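Cytochrome c2 (Blastochloris viridis, PDB 1CO6) carries electrons through a covalently bound heme c, serving as electron donor to the oxidized bacteriochlorophyll in photophosphorylation of purple bacteria. Local coordinates at residues P29-R37 with I94-G104. Residues are numbered along the deposited sequence; the frame is centred on the assembly and turned at random.
With HEC (heme c), chain B.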
loop_
_atom_site.group_PDB
_atom_site.type_symbol
_atom_site.label_atom_id
_atom_site.label_comp_id
_atom_site.label_asym_id
_atom_site.label_seq_id
_atom_site.Cartn_x
_atom_site.Cartn_y
_atom_site.Cartn_z
ATOM N N PRO A 29 1.239 7.199 -3.829
ATOM C CA PRO A 29 0.043 7.788 -3.215
ATOM C C PRO A 29 -0.120 7.488 -1.735
ATOM O O PRO A 29 0.445 6.485 -1.231
ATOM C CB PRO A 29 -1.128 7.173 -4.003
ATOM C CG PRO A 29 -0.623 5.825 -4.481
ATOM C CD PRO A 29 0.902 6.035 -4.697
ATOM N N VAL A 30 -0.903 8.340 -1.093
ATOM C CA VAL A 30 -1.156 8.125 0.378
ATOM C C VAL A 30 -1.747 6.716 0.626
ATOM O O VAL A 30 -2.604 6.220 -0.141
ATOM C CB VAL A 30 -2.113 9.201 0.916
ATOM C CG1 VAL A 30 -2.645 8.869 2.291
ATOM C CG2 VAL A 30 -1.408 10.555 0.906
ATOM N N LEU A 31 -1.340 6.077 1.719
ATOM C CA LEU A 31 -1.824 4.731 2.057
ATOM C C LEU A 31 -2.816 4.713 3.195
ATOM O O LEU A 31 -3.052 3.597 3.693
ATOM C CB LEU A 31 -0.666 3.727 2.214
ATOM C CG LEU A 31 0.209 3.433 1.022
ATOM C CD1 LEU A 31 1.300 2.433 1.391
ATOM C CD2 LEU A 31 -0.558 2.942 -0.225
ATOM N N ASN A 32 -3.350 5.826 3.572
ATOM C CA ASN A 32 -4.418 5.905 4.612
ATOM C C ASN A 32 -5.668 5.294 3.942
ATOM O O ASN A 32 -5.905 5.551 2.742
ATOM C CB ASN A 32 -4.737 7.362 4.944
ATOM C CG ASN A 32 -3.669 7.949 5.854
ATOM O OD1 ASN A 32 -3.120 7.216 6.689
ATOM N ND2 ASN A 32 -3.419 9.240 5.639
ATOM N N GLY A 33 -6.426 4.551 4.713
ATOM C CA GLY A 33 -7.632 3.870 4.234
ATOM C C GLY A 33 -7.379 2.990 3.027
ATOM O O GLY A 33 -8.204 2.943 2.101
ATOM N N LEU A 34 -6.290 2.254 2.958
ATOM C CA LEU A 34 -6.016 1.403 1.819
ATOM C C LEU A 34 -6.982 0.225 1.632
ATOM O O LEU A 34 -7.492 0.046 0.480
ATOM C CB LEU A 34 -4.529 0.922 1.873
ATOM C CG LEU A 34 -4.231 -0.079 0.769
ATOM C CD1 LEU A 34 -4.077 0.569 -0.627
ATOM C CD2 LEU A 34 -2.936 -0.797 1.131
ATOM N N PHE A 35 -7.207 -0.593 2.668
ATOM C CA PHE A 35 -8.051 -1.802 2.453
ATOM C C PHE A 35 -9.499 -1.461 2.139
ATOM O O PHE A 35 -10.083 -0.702 2.907
ATOM C CB PHE A 35 -7.860 -2.796 3.616
ATOM C CG PHE A 35 -6.400 -3.217 3.695
ATOM C CD1 PHE A 35 -5.878 -4.028 2.696
ATOM C CD2 PHE A 35 -5.612 -2.774 4.757
ATOM C CE1 PHE A 35 -4.534 -4.395 2.738
ATOM C CE2 PHE A 35 -4.239 -3.134 4.820
ATOM C CZ PHE A 35 -3.731 -3.932 3.795
ATOM N N GLY A 36 -9.996 -2.060 1.066
ATOM C CA GLY A 36 -11.385 -1.861 0.614
ATOM C C GLY A 36 -11.446 -0.889 -0.525
ATOM O O GLY A 36 -12.448 -0.865 -1.268
ATOM N N ARG A 37 -10.373 -0.088 -0.666
ATOM C CA ARG A 37 -10.393 0.931 -1.766
ATOM C C ARG A 37 -10.052 0.315 -3.124
ATOM O O ARG A 37 -9.335 -0.705 -3.202
ATOM C CB ARG A 37 -9.575 2.117 -1.303
ATOM C CG ARG A 37 -8.151 2.323 -1.787
ATOM C CD ARG A 37 -7.730 3.755 -1.355
ATOM N NE ARG A 37 -6.355 3.886 -1.821
ATOM C CZ ARG A 37 -5.284 4.365 -1.158
ATOM N NH1 ARG A 37 -4.063 4.401 -1.743
ATOM N NH2 ARG A 37 -5.374 4.807 0.101
ATOM N N ILE A 94 0.498 -5.537 7.090
ATOM C CA ILE A 94 -0.953 -5.455 7.031
ATOM C C ILE A 94 -1.480 -4.912 8.363
ATOM O O ILE A 94 -2.312 -3.953 8.306
ATOM C CB ILE A 94 -1.663 -6.801 6.692
ATOM C CG1 ILE A 94 -1.366 -7.239 5.255
ATOM C CG2 ILE A 94 -3.219 -6.686 6.930
ATOM C CD1 ILE A 94 -1.720 -8.719 4.939
ATOM N N ALA A 95 -1.016 -5.457 9.477
ATOM C CA ALA A 95 -1.492 -4.990 10.804
ATOM C C ALA A 95 -1.292 -3.484 11.002
ATOM O O ALA A 95 -2.194 -2.751 11.485
ATOM C CB ALA A 95 -0.777 -5.793 11.882
ATOM N N TYR A 96 -0.103 -3.014 10.576
ATOM C CA TYR A 96 0.240 -1.597 10.699
ATOM C C TYR A 96 -0.655 -0.667 9.859
ATOM O O TYR A 96 -1.188 0.348 10.303
ATOM C CB TYR A 96 1.735 -1.399 10.330
ATOM C CG TYR A 96 2.094 0.074 10.433
ATOM C CD1 TYR A 96 2.179 0.761 11.653
ATOM C CD2 TYR A 96 2.383 0.778 9.254
ATOM C CE1 TYR A 96 2.545 2.120 11.723
ATOM C CE2 TYR A 96 2.733 2.137 9.287
ATOM C CZ TYR A 96 2.803 2.783 10.535
ATOM O OH TYR A 96 3.094 4.105 10.497
ATOM N N ILE A 97 -0.773 -1.035 8.566
ATOM C CA ILE A 97 -1.553 -0.209 7.650
ATOM C C ILE A 97 -3.023 -0.158 8.062
ATOM O O ILE A 97 -3.645 0.902 7.892
ATOM C CB ILE A 97 -1.346 -0.665 6.164
ATOM C CG1 ILE A 97 0.132 -0.457 5.724
ATOM C CG2 ILE A 97 -2.315 0.084 5.188
ATOM C CD1 ILE A 97 0.374 -1.074 4.301
ATOM N N LYS A 98 -3.570 -1.299 8.509
ATOM C CA LYS A 98 -4.976 -1.423 8.904
ATOM C C LYS A 98 -5.357 -0.482 10.031
ATOM O O LYS A 98 -6.552 -0.209 10.140
ATOM C CB LYS A 98 -5.458 -2.846 9.279
ATOM C CG LYS A 98 -6.225 -3.467 8.083
ATOM C CD LYS A 98 -7.182 -4.579 8.486
ATOM C CE LYS A 98 -8.562 -4.490 7.850
ATOM N NZ LYS A 98 -8.644 -5.160 6.520
ATOM N N GLN A 99 -4.444 -0.005 10.836
ATOM C CA GLN A 99 -4.709 0.918 11.918
ATOM C C GLN A 99 -5.280 2.254 11.451
ATOM O O GLN A 99 -6.009 2.887 12.237
ATOM C CB GLN A 99 -3.481 1.330 12.764
ATOM C CG GLN A 99 -2.843 0.141 13.445
ATOM C CD GLN A 99 -1.627 0.603 14.220
ATOM O OE1 GLN A 99 -1.656 0.497 15.441
ATOM N NE2 GLN A 99 -0.598 1.093 13.525
ATOM N N PHE A 100 -4.985 2.650 10.233
ATOM C CA PHE A 100 -5.420 3.978 9.754
ATOM C C PHE A 100 -6.706 4.131 8.979
ATOM O O PHE A 100 -7.026 3.344 8.089
ATOM C CB PHE A 100 -4.231 4.595 8.939
ATOM C CG PHE A 100 -2.944 4.639 9.715
ATOM C CD1 PHE A 100 -2.113 3.537 9.720
ATOM C CD2 PHE A 100 -2.567 5.758 10.430
ATOM C CE1 PHE A 100 -0.905 3.533 10.429
ATOM C CE2 PHE A 100 -1.367 5.754 11.154
ATOM C CZ PHE A 100 -0.508 4.646 11.152
ATOM N N ASN A 101 -7.405 5.210 9.313
ATOM C CA ASN A 101 -8.641 5.645 8.629
ATOM C C ASN A 101 -8.160 6.435 7.396
ATOM O O ASN A 101 -6.976 6.848 7.370
ATOM C CB ASN A 101 -9.527 6.479 9.580
ATOM C CG ASN A 101 -10.181 5.595 10.638
ATOM O OD1 ASN A 101 -10.696 4.517 10.275
ATOM N ND2 ASN A 101 -10.107 5.974 11.900
ATOM N N ALA A 102 -9.013 6.704 6.463
ATOM C CA ALA A 102 -8.735 7.423 5.227
ATOM C C ALA A 102 -8.191 8.810 5.543
ATOM O O ALA A 102 -7.402 9.353 4.748
ATOM C CB ALA A 102 -9.948 7.442 4.292
ATOM N N ASP A 103 -8.563 9.358 6.683
ATOM C CA ASP A 103 -8.119 10.688 7.128
ATOM C C ASP A 103 -6.806 10.625 7.912
ATOM O O ASP A 103 -6.356 11.703 8.362
ATOM C CB ASP A 103 -9.228 11.431 7.894
ATOM C CG ASP A 103 -9.524 10.763 9.224
ATOM O OD1 ASP A 103 -8.830 9.869 9.744
ATOM O OD2 ASP A 103 -10.566 11.182 9.779
ATOM N N GLY A 104 -6.198 9.482 8.098
ATOM C CA GLY A 104 -4.930 9.404 8.823
ATOM C C GLY A 104 -5.144 9.192 10.311
ATOM O O GLY A 104 -4.149 8.894 10.988
HETATM FE FE HEC B . 4.050 1.529 -3.444
HETATM C CHA HEC B . 1.492 2.229 -5.484
HETATM C CHB HEC B . 1.958 -0.204 -1.355
HETATM C CHC HEC B . 6.757 0.589 -1.487
HETATM C CHD HEC B . 6.105 3.636 -5.261
HETATM N NA HEC B . 2.074 1.112 -3.410
HETATM C C1A HEC B . 1.170 1.369 -4.436
HETATM C C2A HEC B . -0.066 0.694 -4.155
HETATM C C3A HEC B . 0.087 0.014 -3.010
HETATM C C4A HEC B . 1.430 0.243 -2.522
HETATM C CMA HEC B . -0.936 -0.889 -2.282
HETATM C CAA HEC B . -1.373 0.836 -5.000
HETATM C CBA HEC B . -2.082 2.140 -4.530
HETATM C CGA HEC B . -3.418 2.475 -5.145
HETATM O O1A HEC B . -3.882 1.684 -5.949
HETATM O O2A HEC B . -3.911 3.562 -4.752
HETATM N NB HEC B . 4.300 0.458 -1.777
HETATM C C1B HEC B . 3.276 -0.132 -1.026
HETATM C C2B HEC B . 3.874 -0.770 0.121
HETATM C C3B HEC B . 5.196 -0.587 0.063
HETATM C C4B HEC B . 5.489 0.201 -1.096
HETATM C CMB HEC B . 3.025 -1.525 1.167
HETATM C CAB HEC B . 6.226 -1.086 1.134
HETATM C CBB HEC B . 6.446 -2.480 1.124
HETATM N NC HEC B . 6.025 2.014 -3.399
HETATM C C1C HEC B . 6.959 1.505 -2.525
HETATM C C2C HEC B . 8.242 2.108 -2.839
HETATM C C3C HEC B . 8.079 2.912 -3.897
HETATM C C4C HEC B . 6.683 2.898 -4.246
HETATM C CMC HEC B . 9.548 1.778 -2.088
HETATM C CAC HEC B . 9.188 3.835 -4.552
HETATM C CBC HEC B . 10.381 3.280 -5.044
HETATM N ND HEC B . 3.815 2.738 -5.034
HETATM C C1D HEC B . 4.805 3.481 -5.680
HETATM C C2D HEC B . 4.218 4.069 -6.887
HETATM C C3D HEC B . 2.937 3.700 -6.937
HETATM C C4D HEC B . 2.677 2.851 -5.807
HETATM C CMD HEC B . 5.026 4.961 -7.865
HETATM C CAD HEC B . 1.900 3.990 -8.054
HETATM C CBD HEC B . 1.840 2.790 -9.052
HETATM C CGD HEC B . 1.267 3.152 -10.410
HETATM O O1D HEC B . 1.519 2.237 -11.251
HETATM O O2D HEC B . 0.630 4.215 -10.601
HETATM O O HOH W 1 -4.784 2.238 5.962
HETATM O O HOH W 2 -4.917 10.824 3.939
#
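Phe35 CG lies anti to its own carbonyl carbon (chi1 -60°), which carries the ring against helix 87-98. Ile97 CG2 is anti to the backbone N and meets that ring at CE2, 3.8 Å away. This is the class I cytochrome c fold, in which the C-terminal helix backs the loop that follows the heme-attachment segment. The Lys98 side chain runs at about a right angle to that of Phe35, with Lys98 CG 3.5 Å from Phe35 CD2. Its chain bends at chi3 and chi4, and NZ forms a salt bridge with Glu60. Ile94 CG2 adds an apolar contact at Phe35 CZ, and Phe63 meets the same ring edge-to-face.

The other half of the contact is polar and centres on Asn32. Its CB sits against the carbonyl oxygens of Asn101 and Ala102. The amide lies beside the CA of Gly104, and its plane is 38° from the Phe100 ring. OD1 accepts a hydrogen bond from Gly20 N, while ND2 donates to water 2 over 2.8 Å. That water donates to Ala102 O, so the two segments are linked without a direct hydrogen bond. Gly33, in the type II turn from Leu31 to Leu34, brings its CA to 3.9 Å from the CA of Ala102, so the two backbones come close together here.

Water 1 forms a second bridge, reaching Ile97 O at 2.6 Å and Leu31 O on the loop. Away from the helix, the loop lines the heme pocket: Leu31 CD1 lies by the heme meso carbon CHB and Leu34 CD1 by the methyl CMA, and Pro29 O accepts a hydrogen bond from His17, an axial ligand of the iron. Arg37 NH1 donates to Val30 O at 2.8 Å and, almost straight (172°), to the heme propionate oxygen O2A at 3.1 Å.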